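Local atomic coordinates of regulatory protein PCRH (Pseudomonas aeruginosa, PDB entry 2XCB), a protein that binds the chaperone-binding region of the translocator PopD, and so probably acts as its chaperone in type III secretion. Residues Q20-G25 against K39-L44; K33-Q38 against Q63-Y68; Y54-G59 against Q73-G78; I83-F88 against P120-L125; G104-F109 against A131-V136. All blocks are in the same frame, centred on the assembly; numbering follows the deposited sequence. Where two conformers were deposited one is given.

Contact 1: residues Q20-G25 against K39-L44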
# COMPACT_ATOMS: atom_id res chain seq x y z
N GLN A 20 -4.27 7.17 -1.80
CA GLN A 20 -2.83 7.10 -2.02
C GLN A 20 -2.34 5.69 -2.32
O GLN A 20 -1.38 5.48 -3.11
CB GLN A 20 -2.09 7.70 -0.81
CG GLN A 20 -2.33 9.20 -0.65
CD GLN A 20 -1.82 9.71 0.71
OE1 GLN A 20 -0.75 9.31 1.16
NE2 GLN A 20 -2.60 10.58 1.37
N LEU A 21 -3.00 4.71 -1.75
CA LEU A 21 -2.65 3.33 -2.04
C LEU A 21 -3.08 2.93 -3.47
O LEU A 21 -2.37 2.20 -4.15
CB LEU A 21 -3.39 2.49 -1.05
CG LEU A 21 -2.73 1.33 -0.35
CD1 LEU A 21 -1.22 1.60 -0.21
CD2 LEU A 21 -3.43 1.15 1.00
N TYR A 22 -4.24 3.43 -3.91
CA TYR A 22 -4.61 3.25 -5.31
C TYR A 22 -3.62 3.89 -6.24
O TYR A 22 -3.19 3.26 -7.22
CB TYR A 22 -6.06 3.69 -5.58
CG TYR A 22 -6.39 3.69 -7.08
CD1 TYR A 22 -6.72 2.52 -7.73
CD2 TYR A 22 -6.27 4.87 -7.86
CE1 TYR A 22 -7.01 2.50 -9.09
CE2 TYR A 22 -6.53 4.85 -9.27
CZ TYR A 22 -6.87 3.68 -9.85
OH TYR A 22 -7.15 3.65 -11.17
N ALA A 23 -3.19 5.14 -5.95
CA ALA A 23 -2.11 5.79 -6.68
C ALA A 23 -0.84 4.96 -6.77
O ALA A 23 -0.14 4.96 -7.82
CB ALA A 23 -1.75 7.17 -6.04
N LEU A 24 -0.50 4.32 -5.66
CA LEU A 24 0.74 3.55 -5.57
C LEU A 24 0.61 2.38 -6.54
O LEU A 24 1.52 2.13 -7.35
CB LEU A 24 1.03 3.10 -4.12
CG LEU A 24 2.33 2.36 -3.75
CD1 LEU A 24 2.75 2.70 -2.34
CD2 LEU A 24 2.13 0.89 -3.79
N GLY A 25 -0.54 1.71 -6.48
CA GLY A 25 -0.83 0.56 -7.33
C GLY A 25 -0.88 0.93 -8.78
O GLY A 25 -0.33 0.24 -9.59
N LYS A 39 -0.70 -7.21 -6.19
CA LYS A 39 -0.81 -7.32 -4.75
C LYS A 39 -1.43 -6.08 -4.14
O LYS A 39 -2.23 -6.18 -3.22
CB LYS A 39 0.60 -7.55 -4.12
CG LYS A 39 1.20 -8.89 -4.51
CD LYS A 39 2.62 -9.02 -4.20
CE LYS A 39 2.95 -10.54 -4.32
NZ LYS A 39 4.42 -10.69 -4.26
N ILE A 40 -1.03 -4.91 -4.57
CA ILE A 40 -1.70 -3.71 -4.08
C ILE A 40 -3.22 -3.69 -4.41
O ILE A 40 -4.09 -3.43 -3.55
CB ILE A 40 -0.95 -2.49 -4.63
CG1 ILE A 40 0.48 -2.55 -4.07
CG2 ILE A 40 -1.69 -1.18 -4.30
CD1 ILE A 40 0.54 -2.14 -2.58
N PHE A 41 -3.57 -4.09 -5.66
CA PHE A 41 -5.00 -4.07 -6.01
C PHE A 41 -5.79 -5.15 -5.28
O PHE A 41 -6.94 -4.90 -4.91
CB PHE A 41 -5.20 -4.16 -7.55
CG PHE A 41 -4.76 -2.94 -8.26
CD1 PHE A 41 -5.31 -1.72 -7.96
CD2 PHE A 41 -3.81 -3.02 -9.26
CE1 PHE A 41 -4.88 -0.57 -8.66
CE2 PHE A 41 -3.41 -1.92 -9.93
CZ PHE A 41 -3.91 -0.71 -9.62
N GLN A 42 -5.17 -6.32 -5.10
CA GLN A 42 -5.79 -7.37 -4.37
C GLN A 42 -6.04 -6.85 -2.96
O GLN A 42 -7.13 -7.08 -2.41
CB GLN A 42 -4.89 -8.61 -4.41
CG GLN A 42 -5.19 -9.72 -3.41
CD GLN A 42 -6.38 -10.60 -3.76
OE1 GLN A 42 -6.73 -10.77 -4.92
NE2 GLN A 42 -7.00 -11.17 -2.74
N ALA A 43 -5.10 -6.06 -2.40
CA ALA A 43 -5.33 -5.54 -1.03
C ALA A 43 -6.54 -4.63 -1.05
O ALA A 43 -7.40 -4.75 -0.19
CB ALA A 43 -4.06 -4.76 -0.48
N LEU A 44 -6.55 -3.65 -1.98
CA LEU A 44 -7.63 -2.72 -2.07
C LEU A 44 -9.03 -3.34 -2.31
O LEU A 44 -9.97 -2.92 -1.64
CB LEU A 44 -7.34 -1.67 -3.11
CG LEU A 44 -6.20 -0.70 -2.77
CD1 LEU A 44 -5.72 -0.20 -4.06
CD2 LEU A 44 -6.68 0.48 -1.83
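I40 packs against L21, L24 and G25 where helices 15-30 and 34-47 run antiparallel, their local axes 9.1 Å apart at 151°. Its CB lies 4.1 Å from G25 CA. With chi1 at -62°, CG1 sits beside the backbone N and CG2 anti to it; the CG2 methyl comes to 3.5 Å from L21 O and also rests on G25 CA. CG1 leads past L24 CD2 to the tip, where I40 CD1 meets that same methyl, L24 CD2, at 3.6 Å; the two side chains cross at about a right angle. Having no side chain, G25 lets its neighbours settle directly on its backbone: F41 CZ reaches 3.5 Å from G25 C. The F41 ring also receives Y22 CD1 at its edge, in its plane, 3.7 Å from F41 CE1; the ring planes are 57° apart. L44 meets helix 15-30 with both methyls, CD1 set 3.8 Å from Y22 CA and CD2 3.9 Å from L21 CB. Beyond the pair, Y22 OH bonds to the backbone of the bound peptide and its ring makes a cation-pi contact with R53, while L21 packs on L24 of the second subunit. The close antiparallel helix pair, largely apolar, with a glycine where the backbones come nearest, is that of a tetratricopeptide-like helical hairpin, here bordering both peptide and dimer partner.

Contact 2: residues K33-Q38 against Q63-Y68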
# COMPACT_ATOMS: atom_id res chain seq x y z
N LYS A 33 5.37 -3.11 -13.43
CA LYS A 33 5.62 -3.89 -12.24
C LYS A 33 4.30 -4.65 -11.87
O LYS A 33 3.63 -4.31 -10.85
CB LYS A 33 6.14 -2.97 -11.12
CG LYS A 33 7.64 -2.51 -11.27
CD LYS A 33 8.28 -2.14 -9.90
CE LYS A 33 9.54 -1.26 -10.03
NZ LYS A 33 9.27 0.20 -10.28
N TRP A 34 3.96 -5.64 -12.68
CA TRP A 34 2.63 -6.24 -12.56
C TRP A 34 2.37 -7.08 -11.31
O TRP A 34 1.25 -7.11 -10.79
CB TRP A 34 2.26 -6.93 -13.86
CG TRP A 34 2.32 -6.02 -15.06
CD1 TRP A 34 1.79 -4.72 -15.19
CD2 TRP A 34 2.92 -6.32 -16.29
NE1 TRP A 34 2.02 -4.22 -16.46
CE2 TRP A 34 2.72 -5.18 -17.16
CE3 TRP A 34 3.60 -7.43 -16.76
CZ2 TRP A 34 3.18 -5.15 -18.44
CZ3 TRP A 34 4.04 -7.40 -18.05
CH2 TRP A 34 3.84 -6.27 -18.89
N ASP A 35 3.40 -7.77 -10.82
CA ASP A 35 3.23 -8.59 -9.61
C ASP A 35 2.97 -7.76 -8.36
O ASP A 35 2.19 -8.15 -7.50
CB ASP A 35 4.48 -9.45 -9.38
CG ASP A 35 4.24 -10.85 -9.82
OD1 ASP A 35 3.39 -11.52 -9.13
OD2 ASP A 35 4.84 -11.25 -10.86
N ASP A 36 3.67 -6.65 -8.29
CA ASP A 36 3.53 -5.75 -7.17
C ASP A 36 2.20 -5.01 -7.26
O ASP A 36 1.53 -4.83 -6.26
CB ASP A 36 4.63 -4.72 -7.20
CG ASP A 36 5.93 -5.23 -6.53
OD1 ASP A 36 6.10 -6.42 -6.11
OD2 ASP A 36 6.75 -4.37 -6.37
N ALA A 37 1.87 -4.57 -8.47
CA ALA A 37 0.60 -3.87 -8.68
C ALA A 37 -0.56 -4.84 -8.35
O ALA A 37 -1.52 -4.48 -7.67
CB ALA A 37 0.52 -3.36 -10.09
N GLN A 38 -0.44 -6.08 -8.79
CA GLN A 38 -1.51 -7.04 -8.46
C GLN A 38 -1.77 -7.14 -6.95
O GLN A 38 -2.91 -7.27 -6.50
CB GLN A 38 -1.14 -8.44 -8.95
CG GLN A 38 -2.35 -9.40 -8.83
CD GLN A 38 -2.00 -10.83 -9.20
OE1 GLN A 38 -2.88 -11.71 -9.24
NE2 GLN A 38 -0.72 -11.08 -9.38
N GLN A 63 -4.24 -9.95 -16.35
CA GLN A 63 -4.17 -10.01 -17.81
C GLN A 63 -2.72 -9.89 -18.31
O GLN A 63 -2.29 -10.72 -19.11
CB GLN A 63 -5.04 -8.94 -18.49
CG GLN A 63 -5.31 -9.28 -19.99
CD GLN A 63 -6.24 -8.26 -20.68
OE1 GLN A 63 -7.02 -7.60 -20.04
NE2 GLN A 63 -6.13 -8.16 -22.01
N SER A 64 -1.98 -8.89 -17.82
CA SER A 64 -0.62 -8.63 -18.27
C SER A 64 0.35 -9.74 -17.90
O SER A 64 1.39 -9.88 -18.55
CB SER A 64 -0.13 -7.32 -17.71
OG SER A 64 -0.62 -6.26 -18.48
N LEU A 65 0.01 -10.51 -16.86
CA LEU A 65 0.77 -11.67 -16.41
C LEU A 65 0.27 -12.98 -17.03
O LEU A 65 0.73 -14.06 -16.67
CB LEU A 65 0.59 -11.80 -14.88
CG LEU A 65 1.34 -10.73 -14.07
CD1 LEU A 65 0.87 -10.82 -12.59
CD2 LEU A 65 2.87 -10.96 -14.20
N GLY A 66 -0.72 -12.91 -17.89
CA GLY A 66 -1.19 -14.15 -18.53
C GLY A 66 -2.08 -14.97 -17.69
O GLY A 66 -2.33 -16.16 -17.99
N LEU A 67 -2.60 -14.38 -16.61
CA LEU A 67 -3.51 -15.14 -15.78
C LEU A 67 -4.95 -14.86 -16.23
O LEU A 67 -5.70 -14.24 -15.49
CB LEU A 67 -3.37 -14.72 -14.29
CG LEU A 67 -1.99 -15.04 -13.75
CD1 LEU A 67 -1.86 -14.48 -12.32
CD2 LEU A 67 -1.75 -16.61 -13.79
N TYR A 68 -5.36 -15.33 -17.41
CA TYR A 68 -6.63 -14.89 -17.98
C TYR A 68 -7.89 -15.30 -17.21
O TYR A 68 -8.81 -14.54 -17.14
CB TYR A 68 -6.72 -15.34 -19.45
CG TYR A 68 -5.53 -14.92 -20.23
CD1 TYR A 68 -5.37 -13.59 -20.56
CD2 TYR A 68 -4.52 -15.85 -20.61
CE1 TYR A 68 -4.29 -13.17 -21.26
CE2 TYR A 68 -3.41 -15.44 -21.32
CZ TYR A 68 -3.33 -14.08 -21.65
OH TYR A 68 -2.29 -13.60 -22.34
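W34 lays one face of its indole over S64. The CB of S64 stands 3.6 Å from the centroid of the five-membered ring, 16° off the ring normal, a CH-pi contact over the face. L65 approaches from another direction: its CD2 is at the edge of the indole, near the ring plane, and its CG lies 3.9 Å from W34 CB. The two methyls of L65 then part between polar side chains of helix 34-47. D35 crosses it at about a right angle, with OD2 3.9 Å from L65 CD2, whereas the extended Q38 chain crosses obliquely and sets NE2 3.6 Å from L65 CD1. Q38 OE1 accepts a hydrogen bond from R62 NE. Y29 meets the W34 ring as well, at about 50°. Helix 52-64 ends here in a Schellman motif, with G66 at positive phi; the contact sets the first turn of one helix against the C-terminal cap of the next, at the surface of a tetratricopeptide-like helical array.

Contact 3: residues Y54-G59 against Q73-G78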
# COMPACT_ATOMS: atom_id res chain seq x y z
N TYR A 54 -10.69 -0.64 -8.44
CA TYR A 54 -9.75 -1.63 -7.85
C TYR A 54 -9.83 -2.96 -8.61
O TYR A 54 -8.85 -3.70 -8.71
CB TYR A 54 -10.05 -1.90 -6.35
CG TYR A 54 -10.04 -0.66 -5.49
CD1 TYR A 54 -9.42 0.50 -5.95
CD2 TYR A 54 -10.62 -0.65 -4.21
CE1 TYR A 54 -9.42 1.71 -5.14
CE2 TYR A 54 -10.62 0.57 -3.39
CZ TYR A 54 -9.99 1.70 -3.89
OH TYR A 54 -9.98 2.85 -3.12
N PHE A 55 -11.01 -3.28 -9.12
CA PHE A 55 -11.21 -4.61 -9.79
C PHE A 55 -10.69 -4.59 -11.22
O PHE A 55 -10.21 -5.62 -11.75
CB PHE A 55 -12.68 -5.04 -9.69
CG PHE A 55 -13.09 -5.29 -8.25
CD1 PHE A 55 -12.80 -6.52 -7.63
CD2 PHE A 55 -13.66 -4.30 -7.50
CE1 PHE A 55 -13.10 -6.73 -6.23
CE2 PHE A 55 -13.97 -4.52 -6.11
CZ PHE A 55 -13.70 -5.70 -5.50
N LEU A 56 -10.83 -3.41 -11.83
CA LEU A 56 -10.21 -3.05 -13.14
C LEU A 56 -8.74 -3.17 -12.99
O LEU A 56 -8.07 -3.81 -13.79
CB LEU A 56 -10.61 -1.60 -13.59
CG LEU A 56 -10.15 -1.37 -15.06
CD1 LEU A 56 -10.80 -2.41 -16.01
CD2 LEU A 56 -10.41 0.05 -15.52
N GLY A 57 -8.18 -2.54 -11.94
CA GLY A 57 -6.72 -2.65 -11.67
C GLY A 57 -6.22 -4.11 -11.47
O GLY A 57 -5.24 -4.57 -12.14
N LEU A 58 -6.93 -4.85 -10.63
CA LEU A 58 -6.54 -6.24 -10.34
C LEU A 58 -6.63 -7.00 -11.68
O LEU A 58 -5.71 -7.79 -12.05
CB LEU A 58 -7.51 -6.80 -9.28
CG LEU A 58 -7.34 -8.27 -8.84
CD1 LEU A 58 -5.91 -8.50 -8.39
CD2 LEU A 58 -8.37 -8.84 -7.78
N GLY A 59 -7.78 -6.90 -12.35
CA GLY A 59 -7.93 -7.56 -13.72
C GLY A 59 -6.82 -7.26 -14.69
O GLY A 59 -6.28 -8.16 -15.27
N GLN A 73 -12.40 -13.35 -13.57
CA GLN A 73 -13.13 -13.23 -12.27
C GLN A 73 -13.18 -11.78 -11.77
O GLN A 73 -14.22 -11.31 -11.33
CB GLN A 73 -12.52 -14.12 -11.21
CG GLN A 73 -12.56 -15.57 -11.69
CD GLN A 73 -11.99 -16.53 -10.70
OE1 GLN A 73 -10.79 -16.56 -10.42
NE2 GLN A 73 -12.87 -17.33 -10.11
N SER A 74 -12.07 -11.08 -11.90
CA SER A 74 -12.03 -9.67 -11.42
C SER A 74 -12.85 -8.68 -12.28
O SER A 74 -13.57 -7.75 -11.78
CB SER A 74 -10.56 -9.24 -11.36
OG SER A 74 -10.48 -8.04 -10.59
N TYR A 75 -12.70 -8.85 -13.60
CA TYR A 75 -13.49 -8.13 -14.56
C TYR A 75 -14.95 -8.45 -14.40
O TYR A 75 -15.79 -7.57 -14.47
CB TYR A 75 -13.03 -8.52 -15.98
CG TYR A 75 -11.65 -8.02 -16.38
CD1 TYR A 75 -11.16 -6.81 -15.89
CD2 TYR A 75 -10.91 -8.67 -17.41
CE1 TYR A 75 -9.92 -6.32 -16.28
CE2 TYR A 75 -9.68 -8.21 -17.81
CZ TYR A 75 -9.20 -7.00 -17.26
OH TYR A 75 -7.98 -6.55 -17.67
N SER A 76 -15.31 -9.72 -14.14
CA SER A 76 -16.70 -10.04 -14.00
C SER A 76 -17.34 -9.33 -12.80
O SER A 76 -18.46 -8.77 -12.87
CB SER A 76 -16.87 -11.54 -13.83
OG SER A 76 -18.24 -11.74 -13.95
N TYR A 77 -16.61 -9.33 -11.68
CA TYR A 77 -17.13 -8.60 -10.49
C TYR A 77 -17.16 -7.08 -10.73
O TYR A 77 -18.16 -6.39 -10.49
CB TYR A 77 -16.37 -8.99 -9.23
CG TYR A 77 -16.96 -8.33 -8.02
CD1 TYR A 77 -18.05 -8.88 -7.35
CD2 TYR A 77 -16.43 -7.13 -7.52
CE1 TYR A 77 -18.62 -8.25 -6.17
CE2 TYR A 77 -17.01 -6.50 -6.35
CZ TYR A 77 -18.09 -7.07 -5.70
OH TYR A 77 -18.65 -6.42 -4.59
N GLY A 78 -16.08 -6.56 -11.27
CA GLY A 78 -16.06 -5.15 -11.56
C GLY A 78 -17.28 -4.68 -12.36
O GLY A 78 -17.88 -3.62 -12.08
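S74 and F55 fasten helices 52-64 and 68-81 into an antiparallel hairpin of the tetratricopeptide-like kind, their local axes 8.0 Å apart at 162°. With its OG anti to the backbone N, S74 donates to F55 O over 2.7 Å, arriving in the carbonyl plane on a lone pair (C=O...OG angle 121°). F55 O also takes the helical bond from G59 N, so two donors grip it. The next residue, Y75, reaches G59, its CE1 3.5 Å from G59 CA, a close approach that the bare glycine permits. Its CE1 also touches L56 CD1 at 4.0 Å, and its OH bonds to Q63 OE1; both L56 and Y75 pack on the bound peptide. Y77, whose OH bonds to H49 O, turns a ring edge to the face of F55, planes at 58° and CD2 above the ring centre; Y77 CE2 is 3.5 Å from F55 CZ. Last comes G78, its CA 3.9 Å from F55 CB.

Contact 4: residues I83-F88 against P120-L125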
# COMPACT_ATOMS: atom_id res chain seq x y z
N ILE A 83 -22.07 -1.02 -14.13
CA ILE A 83 -22.71 -1.63 -15.29
C ILE A 83 -22.54 -0.83 -16.59
O ILE A 83 -22.82 -1.36 -17.65
CB ILE A 83 -24.19 -1.86 -15.01
CG1 ILE A 83 -24.87 -0.56 -14.65
CG2 ILE A 83 -24.42 -2.93 -13.93
CD1 ILE A 83 -26.44 -0.80 -14.30
N ASN A 84 -22.11 0.42 -16.52
CA ASN A 84 -21.87 1.30 -17.69
C ASN A 84 -20.42 1.27 -18.27
O ASN A 84 -20.17 1.77 -19.34
CB ASN A 84 -22.22 2.73 -17.33
CG ASN A 84 -23.73 2.93 -17.26
OD1 ASN A 84 -24.45 2.26 -18.01
ND2 ASN A 84 -24.22 3.79 -16.33
N GLU A 85 -19.49 0.69 -17.51
CA GLU A 85 -18.07 0.75 -17.89
C GLU A 85 -17.72 -0.27 -18.97
O GLU A 85 -17.77 -1.51 -18.74
CB GLU A 85 -17.21 0.56 -16.60
CG GLU A 85 -15.75 0.31 -16.80
CD GLU A 85 -15.14 1.52 -17.42
OE1 GLU A 85 -15.04 2.58 -16.73
OE2 GLU A 85 -14.81 1.40 -18.62
N PRO A 86 -17.36 0.22 -20.16
CA PRO A 86 -17.02 -0.61 -21.34
C PRO A 86 -15.71 -1.37 -21.17
O PRO A 86 -15.54 -2.42 -21.82
CB PRO A 86 -16.92 0.42 -22.47
CG PRO A 86 -16.52 1.69 -21.74
CD PRO A 86 -17.37 1.65 -20.51
N ARG A 87 -14.79 -0.91 -20.30
CA ARG A 87 -13.50 -1.59 -20.14
C ARG A 87 -13.63 -3.03 -19.65
O ARG A 87 -12.85 -3.87 -20.04
CB ARG A 87 -12.53 -0.83 -19.26
CG ARG A 87 -11.93 0.34 -20.01
CD ARG A 87 -11.15 1.41 -19.10
NE ARG A 87 -12.05 2.15 -18.23
CZ ARG A 87 -11.69 3.12 -17.37
NH1 ARG A 87 -10.40 3.43 -17.20
NH2 ARG A 87 -12.62 3.75 -16.64
N PHE A 88 -14.58 -3.28 -18.76
CA PHE A 88 -14.74 -4.63 -18.25
C PHE A 88 -15.03 -5.62 -19.36
O PHE A 88 -14.29 -6.56 -19.50
CB PHE A 88 -15.82 -4.63 -17.15
CG PHE A 88 -15.35 -3.92 -15.85
CD1 PHE A 88 -14.23 -4.39 -15.14
CD2 PHE A 88 -15.98 -2.72 -15.43
CE1 PHE A 88 -13.81 -3.79 -13.92
CE2 PHE A 88 -15.57 -2.06 -14.25
CZ PHE A 88 -14.46 -2.60 -13.47
N PRO A 120 -19.55 9.73 -24.80
CA PRO A 120 -18.55 10.41 -25.66
C PRO A 120 -17.06 10.26 -25.23
O PRO A 120 -16.17 10.16 -26.08
CB PRO A 120 -19.02 11.87 -25.66
CG PRO A 120 -20.50 11.79 -25.31
CD PRO A 120 -20.58 10.67 -24.32
N ALA A 121 -16.81 10.17 -23.92
CA ALA A 121 -15.46 9.85 -23.39
C ALA A 121 -14.84 8.55 -23.97
O ALA A 121 -13.61 8.37 -23.99
CB ALA A 121 -15.52 9.74 -21.85
N HIS A 122 -15.70 7.64 -24.41
CA HIS A 122 -15.26 6.33 -24.86
C HIS A 122 -15.39 6.09 -26.39
O HIS A 122 -15.52 4.94 -26.82
CB HIS A 122 -16.02 5.24 -24.11
CG HIS A 122 -15.68 5.13 -22.65
ND1 HIS A 122 -14.50 4.57 -22.19
CD2 HIS A 122 -16.42 5.41 -21.54
CE1 HIS A 122 -14.52 4.53 -20.87
NE2 HIS A 122 -15.67 5.03 -20.45
N GLU A 123 -15.32 7.15 -27.19
CA GLU A 123 -15.40 7.03 -28.65
C GLU A 123 -14.30 6.17 -29.33
O GLU A 123 -14.59 5.45 -30.26
CB GLU A 123 -15.43 8.44 -29.26
CG GLU A 123 -15.45 8.51 -30.80
CD GLU A 123 -15.71 9.95 -31.32
OE1 GLU A 123 -14.92 10.87 -30.97
OE2 GLU A 123 -16.69 10.16 -32.08
N ALA A 124 -13.04 6.25 -28.88
CA ALA A 124 -11.98 5.40 -29.44
C ALA A 124 -12.21 3.90 -29.11
O ALA A 124 -12.00 3.02 -29.95
CB ALA A 124 -10.60 5.85 -28.94
N LEU A 125 -12.64 3.62 -27.88
CA LEU A 125 -12.88 2.26 -27.43
C LEU A 125 -14.05 1.63 -28.19
O LEU A 125 -13.95 0.46 -28.54
CB LEU A 125 -13.14 2.20 -25.90
CG LEU A 125 -13.15 0.82 -25.20
CD1 LEU A 125 -11.85 0.07 -25.45
CD2 LEU A 125 -13.40 0.93 -23.69
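H122, with chi1 at -69° and its CG beside the backbone N, holds its imidazole face over P86. The CG of P86 sits 3.5 Å from the ring centroid, 5° off the normal, a CH-pi contact centred on the face. L125, with CG anti to its own backbone N, adds a methyl: CD2 is 3.8 Å from P86 CG and 4.0 Å from R87 CG. Within 83-88 a bend at chi2 folds the E85 side chain back toward the residues that follow. Its carboxylate is gripped side-on by the R87 guanidinium, NH2 to OE1 at 2.7 Å and NE to OE2 at 2.9 Å, the latter almost straight at 172°; both donors come from above the carboxylate plane. OE2 also accepts R87 N through its anti lone pair, a capping bond at the start of helix 87-98. The R87 guanidinium also bonds to the bound peptide. In the fold, P86 and H122 both rest on A116 of helix 102-117, while R87 reaches L56 of helix 52-64, so the start of helix 87-98 is clasped between helix 123-140 and the helices beside it.

Contact 5: residues G104-F109 against A131-V136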
# COMPACT_ATOMS: atom_id res chain seq x y z
N GLY A 104 -17.37 -16.30 -25.92
CA GLY A 104 -17.15 -15.32 -24.86
C GLY A 104 -16.57 -14.02 -25.43
O GLY A 104 -16.97 -12.92 -25.04
N ALA A 105 -15.65 -14.09 -26.37
CA ALA A 105 -15.02 -12.84 -26.81
C ALA A 105 -16.02 -12.02 -27.59
O ALA A 105 -16.03 -10.78 -27.54
CB ALA A 105 -13.78 -13.12 -27.70
N GLU A 106 -16.77 -12.71 -28.45
CA GLU A 106 -17.82 -12.01 -29.25
C GLU A 106 -18.82 -11.28 -28.32
O GLU A 106 -19.13 -10.14 -28.58
CB GLU A 106 -18.58 -13.04 -30.11
CG GLU A 106 -19.77 -12.46 -30.86
CD GLU A 106 -20.33 -13.43 -31.92
OE1 GLU A 106 -20.70 -14.57 -31.54
OE2 GLU A 106 -20.37 -13.06 -33.12
N SER A 107 -19.33 -11.98 -27.29
CA SER A 107 -20.26 -11.37 -26.30
C SER A 107 -19.63 -10.12 -25.68
O SER A 107 -20.25 -9.03 -25.65
CB SER A 107 -20.56 -12.35 -25.16
OG SER A 107 -21.01 -13.57 -25.66
N GLY A 108 -18.35 -10.24 -25.24
CA GLY A 108 -17.69 -9.12 -24.51
C GLY A 108 -17.52 -7.89 -25.40
O GLY A 108 -17.75 -6.74 -24.96
N PHE A 109 -17.04 -8.13 -26.63
CA PHE A 109 -16.75 -7.01 -27.57
C PHE A 109 -18.09 -6.37 -27.99
O PHE A 109 -18.18 -5.17 -28.13
CB PHE A 109 -15.99 -7.49 -28.82
CG PHE A 109 -14.53 -7.83 -28.57
CD1 PHE A 109 -13.71 -6.95 -27.87
CD2 PHE A 109 -14.00 -9.03 -29.01
CE1 PHE A 109 -12.34 -7.26 -27.60
CE2 PHE A 109 -12.64 -9.33 -28.79
CZ PHE A 109 -11.82 -8.44 -28.06
N ALA A 131 -14.22 -3.00 -34.14
CA ALA A 131 -13.18 -3.68 -34.95
C ALA A 131 -12.89 -5.11 -34.47
O ALA A 131 -12.84 -6.08 -35.28
CB ALA A 131 -11.86 -2.86 -34.99
N MET A 132 -12.70 -5.25 -33.15
CA MET A 132 -12.49 -6.58 -32.57
C MET A 132 -13.69 -7.51 -32.75
O MET A 132 -13.53 -8.72 -33.06
CB MET A 132 -12.09 -6.49 -31.06
CG MET A 132 -10.69 -5.91 -30.83
SD MET A 132 -9.44 -6.76 -31.82
CE MET A 132 -9.35 -8.39 -31.03
N LEU A 133 -14.89 -6.98 -32.56
CA LEU A 133 -16.06 -7.81 -32.79
C LEU A 133 -16.09 -8.36 -34.23
O LEU A 133 -16.33 -9.55 -34.45
CB LEU A 133 -17.35 -7.00 -32.51
CG LEU A 133 -18.68 -7.75 -32.79
CD1 LEU A 133 -18.82 -8.98 -31.93
CD2 LEU A 133 -19.86 -6.78 -32.61
N GLU A 134 -15.84 -7.49 -35.19
CA GLU A 134 -15.82 -7.87 -36.62
C GLU A 134 -14.77 -8.98 -36.85
O GLU A 134 -15.02 -9.97 -37.57
CB GLU A 134 -15.46 -6.65 -37.48
CG GLU A 134 -16.52 -5.51 -37.53
CD GLU A 134 -16.11 -4.35 -38.52
OE1 GLU A 134 -16.41 -3.15 -38.21
OE2 GLU A 134 -15.47 -4.62 -39.58
N ALA A 135 -13.58 -8.80 -36.21
CA ALA A 135 -12.49 -9.77 -36.34
C ALA A 135 -12.92 -11.10 -35.82
O ALA A 135 -12.69 -12.12 -36.47
CB ALA A 135 -11.20 -9.30 -35.63
N VAL A 136 -13.56 -11.11 -34.65
CA VAL A 136 -13.99 -12.37 -34.06
C VAL A 136 -15.09 -13.07 -34.84
O VAL A 136 -15.12 -14.30 -34.98
CB VAL A 136 -14.48 -12.14 -32.56
CG1 VAL A 136 -15.22 -13.38 -32.06
CG2 VAL A 136 -13.30 -11.83 -31.63
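F109 is clasped by M132, L133 and V136 of helix 123-140. M132 CB stands over the centre of the phenyl face, 3.4 Å from the centroid and 5° off the normal, a CH-pi contact. The methionine chain then bends at chi2 and chi3, leaving SD obliquely placed, 5.3 Å from the F109 centroid in a Met-aromatic contact, with its CE coming back toward F109 CZ. At the ring edge, near its plane, V136 CG2 lies 3.8 Å from F109 CE2, the two side chains crossing at about a right angle. L133 CB meets F109 CB at 4.0 Å, while L133 CD1 reaches 3.6 Å from E106 O and also touches E106 CG. V136 CG1 rests 3.9 Å from E106 CB, and A105 CB is 4.2 Å from V136 CG2.

Further out, F90 of helix 87-98 meets the F109 ring edge-to-face, and L97 of the same helix packs on A105, M132 and V136, so a third helix backs the antiparallel pair, whose local axes run at 154°. The carboxylate of E106 has its partners outside the two segments: OE1 forms a salt bridge to K140 and OE2 bonds to T137 OG1, which also pairs with L133 O. The join between helices 102-117 and 123-140 therefore rests on dispersion and CH-pi contacts in its interior, while the one charged side chain that takes part, E106, is tied to the last turns of helix 123-140.

Overall arrangement
The five contacts follow the chain along a single all-helical array. Contacts 1 and 3 come in series, pairing neighbouring helices, and touch where F41 meets G57 and L58; contact 2 joins helix 34-47 of contact 1 to helix 52-64 of contact 3, its segments alternating with those of each, and touches contact 3 where Q38 packs on L58. Contact 4 touches contact 3 through F88 and R87, and shares helix 123-140 with contact 5; their segments alternate along the chain, though the two do not touch (centres about 15 Å apart). Contacts 1 and 5 stand farthest apart, centres about 30 Å, on opposite sides of the chain's centre. Peptide contacts recur from contact 1 through contact 4, consistent with a binding surface spanning several helices, while contacts 1 and 2 meet the second subunit.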